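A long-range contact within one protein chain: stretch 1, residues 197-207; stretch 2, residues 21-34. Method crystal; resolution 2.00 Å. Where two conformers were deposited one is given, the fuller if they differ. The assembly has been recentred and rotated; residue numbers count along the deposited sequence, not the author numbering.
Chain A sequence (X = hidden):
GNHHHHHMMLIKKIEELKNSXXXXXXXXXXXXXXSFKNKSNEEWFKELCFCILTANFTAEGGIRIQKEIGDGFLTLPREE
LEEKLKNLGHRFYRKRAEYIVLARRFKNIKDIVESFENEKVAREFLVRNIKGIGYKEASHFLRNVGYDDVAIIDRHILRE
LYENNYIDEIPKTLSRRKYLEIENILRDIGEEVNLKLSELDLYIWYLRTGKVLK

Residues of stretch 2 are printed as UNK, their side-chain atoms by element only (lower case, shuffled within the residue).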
# COMPACT_ATOMS: atom_id res chain seq x y z
N LEU A 197 6.55 0.57 -9.95
CA LEU A 197 5.35 1.07 -9.28
C LEU A 197 5.56 1.29 -7.79
O LEU A 197 5.01 2.22 -7.22
CB LEU A 197 4.17 0.11 -9.51
CG LEU A 197 3.56 0.22 -10.91
CD1 LEU A 197 2.53 -0.88 -11.11
CD2 LEU A 197 2.93 1.61 -11.09
N SER A 198 6.36 0.44 -7.16
CA SER A 198 6.63 0.59 -5.72
C SER A 198 7.26 1.97 -5.46
O SER A 198 6.88 2.67 -4.52
CB SER A 198 7.59 -0.51 -5.25
OG SER A 198 8.78 -0.49 -6.03
N GLU A 199 8.22 2.34 -6.30
CA GLU A 199 8.94 3.60 -6.19
C GLU A 199 8.09 4.81 -6.59
O GLU A 199 8.10 5.84 -5.91
CB GLU A 199 10.20 3.56 -7.07
CG GLU A 199 11.21 2.50 -6.67
CD GLU A 199 12.27 2.25 -7.73
OE1 GLU A 199 13.36 1.79 -7.37
OE2 GLU A 199 12.01 2.49 -8.93
N LEU A 200 7.37 4.68 -7.70
CA LEU A 200 6.53 5.76 -8.20
C LEU A 200 5.56 6.22 -7.13
O LEU A 200 5.32 7.42 -6.96
CB LEU A 200 5.74 5.32 -9.43
CG LEU A 200 4.88 6.39 -10.11
CD1 LEU A 200 5.79 7.43 -10.72
CD2 LEU A 200 3.97 5.78 -11.17
N ASP A 201 5.00 5.26 -6.40
CA ASP A 201 4.04 5.55 -5.35
C ASP A 201 4.60 6.53 -4.33
O ASP A 201 3.90 7.46 -3.90
CB ASP A 201 3.61 4.26 -4.65
CG ASP A 201 2.68 4.53 -3.48
OD1 ASP A 201 3.18 4.60 -2.32
OD2 ASP A 201 1.46 4.67 -3.71
N LEU A 202 5.85 6.32 -3.92
CA LEU A 202 6.48 7.21 -2.95
C LEU A 202 6.82 8.58 -3.55
O LEU A 202 6.73 9.59 -2.86
CB LEU A 202 7.74 6.54 -2.36
CG LEU A 202 7.44 5.25 -1.57
CD1 LEU A 202 8.73 4.66 -0.99
CD2 LEU A 202 6.46 5.56 -0.44
N TYR A 203 7.21 8.62 -4.82
CA TYR A 203 7.50 9.91 -5.46
C TYR A 203 6.22 10.73 -5.53
O TYR A 203 6.22 11.93 -5.28
CB TYR A 203 8.07 9.74 -6.87
CG TYR A 203 9.56 9.49 -6.89
CD1 TYR A 203 10.08 8.21 -6.67
CD2 TYR A 203 10.46 10.53 -7.12
CE1 TYR A 203 11.45 7.97 -6.68
CE2 TYR A 203 11.84 10.31 -7.12
CZ TYR A 203 12.32 9.03 -6.90
OH TYR A 203 13.68 8.81 -6.91
N ILE A 204 5.12 10.07 -5.86
CA ILE A 204 3.83 10.75 -5.94
C ILE A 204 3.40 11.28 -4.57
O ILE A 204 2.95 12.42 -4.46
CB ILE A 204 2.75 9.81 -6.52
CG1 ILE A 204 3.06 9.54 -8.00
CG2 ILE A 204 1.37 10.44 -6.35
CD1 ILE A 204 2.06 8.65 -8.71
N TRP A 205 3.54 10.46 -3.53
CA TRP A 205 3.17 10.91 -2.20
C TRP A 205 4.08 12.06 -1.77
O TRP A 205 3.62 13.02 -1.15
CB TRP A 205 3.26 9.78 -1.17
CG TRP A 205 1.95 9.06 -0.98
CD1 TRP A 205 1.64 7.80 -1.40
CD2 TRP A 205 0.78 9.57 -0.34
NE1 TRP A 205 0.34 7.50 -1.07
CE2 TRP A 205 -0.21 8.57 -0.42
CE3 TRP A 205 0.46 10.78 0.29
CZ2 TRP A 205 -1.50 8.74 0.11
CZ3 TRP A 205 -0.82 10.95 0.81
CH2 TRP A 205 -1.78 9.93 0.72
N TYR A 206 5.36 11.98 -2.12
CA TYR A 206 6.27 13.05 -1.73
C TYR A 206 5.87 14.37 -2.37
O TYR A 206 5.95 15.42 -1.74
CB TYR A 206 7.71 12.72 -2.10
CG TYR A 206 8.64 13.87 -1.82
CD1 TYR A 206 8.96 14.79 -2.82
CD2 TYR A 206 9.15 14.07 -0.54
CE1 TYR A 206 9.78 15.88 -2.55
CE2 TYR A 206 9.96 15.16 -0.26
CZ TYR A 206 10.27 16.06 -1.27
OH TYR A 206 11.06 17.15 -0.98
N LEU A 207 5.43 14.31 -3.63
CA LEU A 207 5.00 15.51 -4.34
C LEU A 207 3.75 16.10 -3.69
O LEU A 207 3.54 17.30 -3.71
CB LEU A 207 4.68 15.18 -5.80
CG LEU A 207 5.88 15.03 -6.74
CD1 LEU A 207 5.42 14.46 -8.07
CD2 LEU A 207 6.54 16.38 -6.92
N UNK A 21 18.44 14.81 -3.44
CA UNK A 21 18.69 13.93 -2.30
C UNK A 21 17.44 13.12 -1.96
O UNK A 21 17.50 12.12 -1.25
o UNK A 21 19.12 17.81 0.60
o UNK A 21 20.95 16.96 -0.26
c UNK A 21 18.87 16.24 -1.18
c UNK A 21 19.70 17.06 -0.21
c UNK A 21 19.15 14.74 -1.08
N UNK A 22 16.31 13.56 -2.50
CA UNK A 22 15.05 12.86 -2.26
C UNK A 22 15.16 11.43 -2.78
O UNK A 22 14.56 10.51 -2.21
c UNK A 22 12.59 12.81 -2.75
c UNK A 22 13.76 15.01 -2.46
c UNK A 22 13.63 15.13 -0.95
c UNK A 22 13.88 13.57 -2.97
N UNK A 23 15.92 11.24 -3.85
CA UNK A 23 16.09 9.91 -4.41
C UNK A 23 16.68 8.93 -3.40
O UNK A 23 16.22 7.79 -3.28
c UNK A 23 17.69 7.38 -8.43
n UNK A 23 17.87 6.11 -7.68
c UNK A 23 16.99 9.95 -5.66
c UNK A 23 17.13 8.58 -6.31
c UNK A 23 17.97 8.61 -7.58
N UNK A 24 17.69 9.37 -2.67
CA UNK A 24 18.34 8.51 -1.68
C UNK A 24 17.41 8.17 -0.53
O UNK A 24 17.46 7.08 0.03
o UNK A 24 20.74 8.32 -3.03
c UNK A 24 19.60 9.18 -1.13
o UNK A 24 21.67 9.98 -1.95
c UNK A 24 20.75 9.16 -2.11
N UNK A 25 16.56 9.13 -0.16
CA UNK A 25 15.62 8.92 0.94
C UNK A 25 14.56 7.91 0.53
O UNK A 25 14.22 7.02 1.31
c UNK A 25 16.03 11.20 1.92
c UNK A 25 14.96 10.27 1.34
c UNK A 25 13.84 10.02 2.35
c UNK A 25 15.55 12.61 2.25
N UNK A 26 14.03 8.04 -0.68
CA UNK A 26 13.02 7.11 -1.16
C UNK A 26 13.64 5.73 -1.40
O UNK A 26 13.04 4.71 -1.05
c UNK A 26 12.37 7.65 -2.45
c UNK A 26 11.60 6.53 -3.16
c UNK A 26 11.45 8.83 -2.10
c UNK A 26 10.83 9.51 -3.30
N UNK A 27 14.84 5.70 -1.97
CA UNK A 27 15.51 4.42 -2.23
C UNK A 27 15.73 3.65 -0.93
O UNK A 27 15.61 2.43 -0.92
o UNK A 27 15.58 4.84 -4.95
o UNK A 27 17.72 5.31 -5.06
c UNK A 27 16.70 4.96 -4.42
c UNK A 27 16.86 4.63 -2.93
N UNK A 28 16.06 4.36 0.15
CA UNK A 28 16.28 3.72 1.44
C UNK A 28 14.99 3.06 1.94
O UNK A 28 15.01 1.96 2.48
c UNK A 28 18.51 2.67 5.26
c UNK A 28 18.06 3.07 3.85
c UNK A 28 16.75 4.73 2.48
c UNK A 28 16.99 4.15 3.88
n UNK A 28 17.42 2.12 6.12
N UNK A 29 13.87 3.76 1.78
CA UNK A 29 12.58 3.22 2.20
C UNK A 29 12.28 1.96 1.39
O UNK A 29 11.79 0.96 1.92
c UNK A 29 10.04 3.83 4.06
c UNK A 29 11.26 5.78 4.97
n UNK A 29 12.41 5.14 4.88
n UNK A 29 10.12 5.19 4.60
c UNK A 29 11.47 4.26 1.99
n UNK A 29 11.24 7.03 5.42
c UNK A 29 10.11 3.83 2.53
N UNK A 30 12.57 2.02 0.09
CA UNK A 30 12.34 0.88 -0.79
C UNK A 30 13.19 -0.30 -0.31
O UNK A 30 12.72 -1.44 -0.26
c UNK A 30 10.26 1.66 -2.92
c UNK A 30 11.67 2.21 -2.84
c UNK A 30 12.77 -0.04 -3.11
c UNK A 30 12.71 1.23 -2.26
N UNK A 31 14.44 -0.03 0.03
CA UNK A 31 15.32 -1.09 0.52
C UNK A 31 14.77 -1.70 1.79
O UNK A 31 14.88 -2.91 2.01
c UNK A 31 17.49 -0.35 -0.56
c UNK A 31 17.29 -1.51 -1.52
c UNK A 31 16.74 -0.56 0.74
n UNK A 31 17.98 -2.62 -1.28
o UNK A 31 16.51 -1.42 -2.48
N UNK A 32 14.16 -0.88 2.65
CA UNK A 32 13.58 -1.40 3.88
C UNK A 32 12.45 -2.39 3.55
O UNK A 32 12.29 -3.40 4.23
c UNK A 32 13.78 1.93 5.93
o UNK A 32 12.57 2.24 5.98
c UNK A 32 14.20 0.76 5.06
o UNK A 32 14.66 2.54 6.57
c UNK A 32 13.09 -0.24 4.75
N UNK A 33 11.67 -2.10 2.50
CA UNK A 33 10.59 -3.02 2.11
C UNK A 33 11.22 -4.33 1.63
O UNK A 33 10.75 -5.42 1.96
c UNK A 33 8.10 0.98 0.59
c UNK A 33 9.75 -2.44 0.96
c UNK A 33 9.06 -1.14 1.30
c UNK A 33 8.66 -0.86 2.59
c UNK A 33 7.99 0.32 2.90
c UNK A 33 8.77 -0.22 0.30
c UNK A 33 7.71 1.25 1.89
N UNK A 34 12.28 -4.21 0.83
CA UNK A 34 12.97 -5.38 0.29
C UNK A 34 13.56 -6.26 1.38
O UNK A 34 13.71 -7.47 1.19
n UNK A 34 12.27 -5.85 -5.18
c UNK A 34 12.66 -4.79 -4.21
c UNK A 34 13.64 -4.34 -1.96
c UNK A 34 14.10 -4.94 -0.65
c UNK A 34 13.07 -5.39 -2.88
O HOH W 1 14.15 6.21 -6.97
O HOH W 2 14.25 2.69 -5.23

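Position 21 carries three carbons, the third bearing two oxygens, and stays out of reach of stretch 1: Glu 21. Position 22 has four carbons forked at the first, one arm two carbons long, lying against the ring of Tyr 206. This is Ile 22; its CG2 sits 4.0 Å from the centroid of the Tyr 206 ring, almost on the ring normal, while its CD1 comes 3.3 Å from Tyr 206 OH.

Position 23 is four carbons in a row ending in nitrogen, lying against Tyr 203. It is Lys 23, its CG 3.5 Å from Tyr 203 OH. Position 24, two carbons with two oxygens on the second, points away: Asp 24. Position 25, four carbons forked at the first, one arm two carbons long, touches nothing: Ile 25.

Position 26 has the same fork but points toward stretch 1, its long arm ending over the face of the Tyr 203 ring. It is Ile 26, with CD1 3.6 Å from the centroid of the Tyr 203 ring and CG2 3.9 Å from Leu 202 CB.

Position 27 has two carbons, the second carrying two oxygens, one of them near Glu 199: Asp 27. Asp 27 OD1 lies 4.5 Å from Glu 199 OE1. Two acids this close repel, yet water 1 links Asp 27 OD1 to Tyr 203 OH, and water 2 lies 2.5 Å from both Asp 27 OD1 and Glu 199 OE1 and bridges the two acids. Within its own helix, Asp 27 OD2 forms a salt bridge with Lys 23 NZ at 2.7 Å.

Position 28, four carbons ending in nitrogen, is out of reach: Lys 28. Position 29 has three carbons, a nitrogen, then a carbon with two more nitrogens, and lies against Leu 202. It is Arg 29, its CG 3.9 Å from Leu 202 CD1.

Position 30 has four carbons, forked at the first with one arm two carbons long, and packs against Leu 202 and Glu 199. It is Ile 30: CD1 meets Leu 202 CD1 at 3.9 Å, and CG1 meets Glu 199 CG at 3.9 Å. Out of reach are position 31, three carbons ending in one oxygen and one nitrogen, Gln 31, and position 32, three carbons with two oxygens, Glu 32. Position 33, one carbon and a six-carbon ring, lies against Leu 202. It is Phe 33, its CE2 4.1 Å from Leu 202 CD1. Position 34, four carbons ending in nitrogen, touches nothing: Lys 34.

The helices run at 133°, without direct hydrogen bonds. Leu 202 is a knob among Ile 26, Arg 29, Ile 30 and Phe 33; two tyrosine faces receive isoleucine methyls. The rule is apolar packing, with water between the acids beside it.

Stretch 2 (21-34) EIKDIIDKRIQEFK
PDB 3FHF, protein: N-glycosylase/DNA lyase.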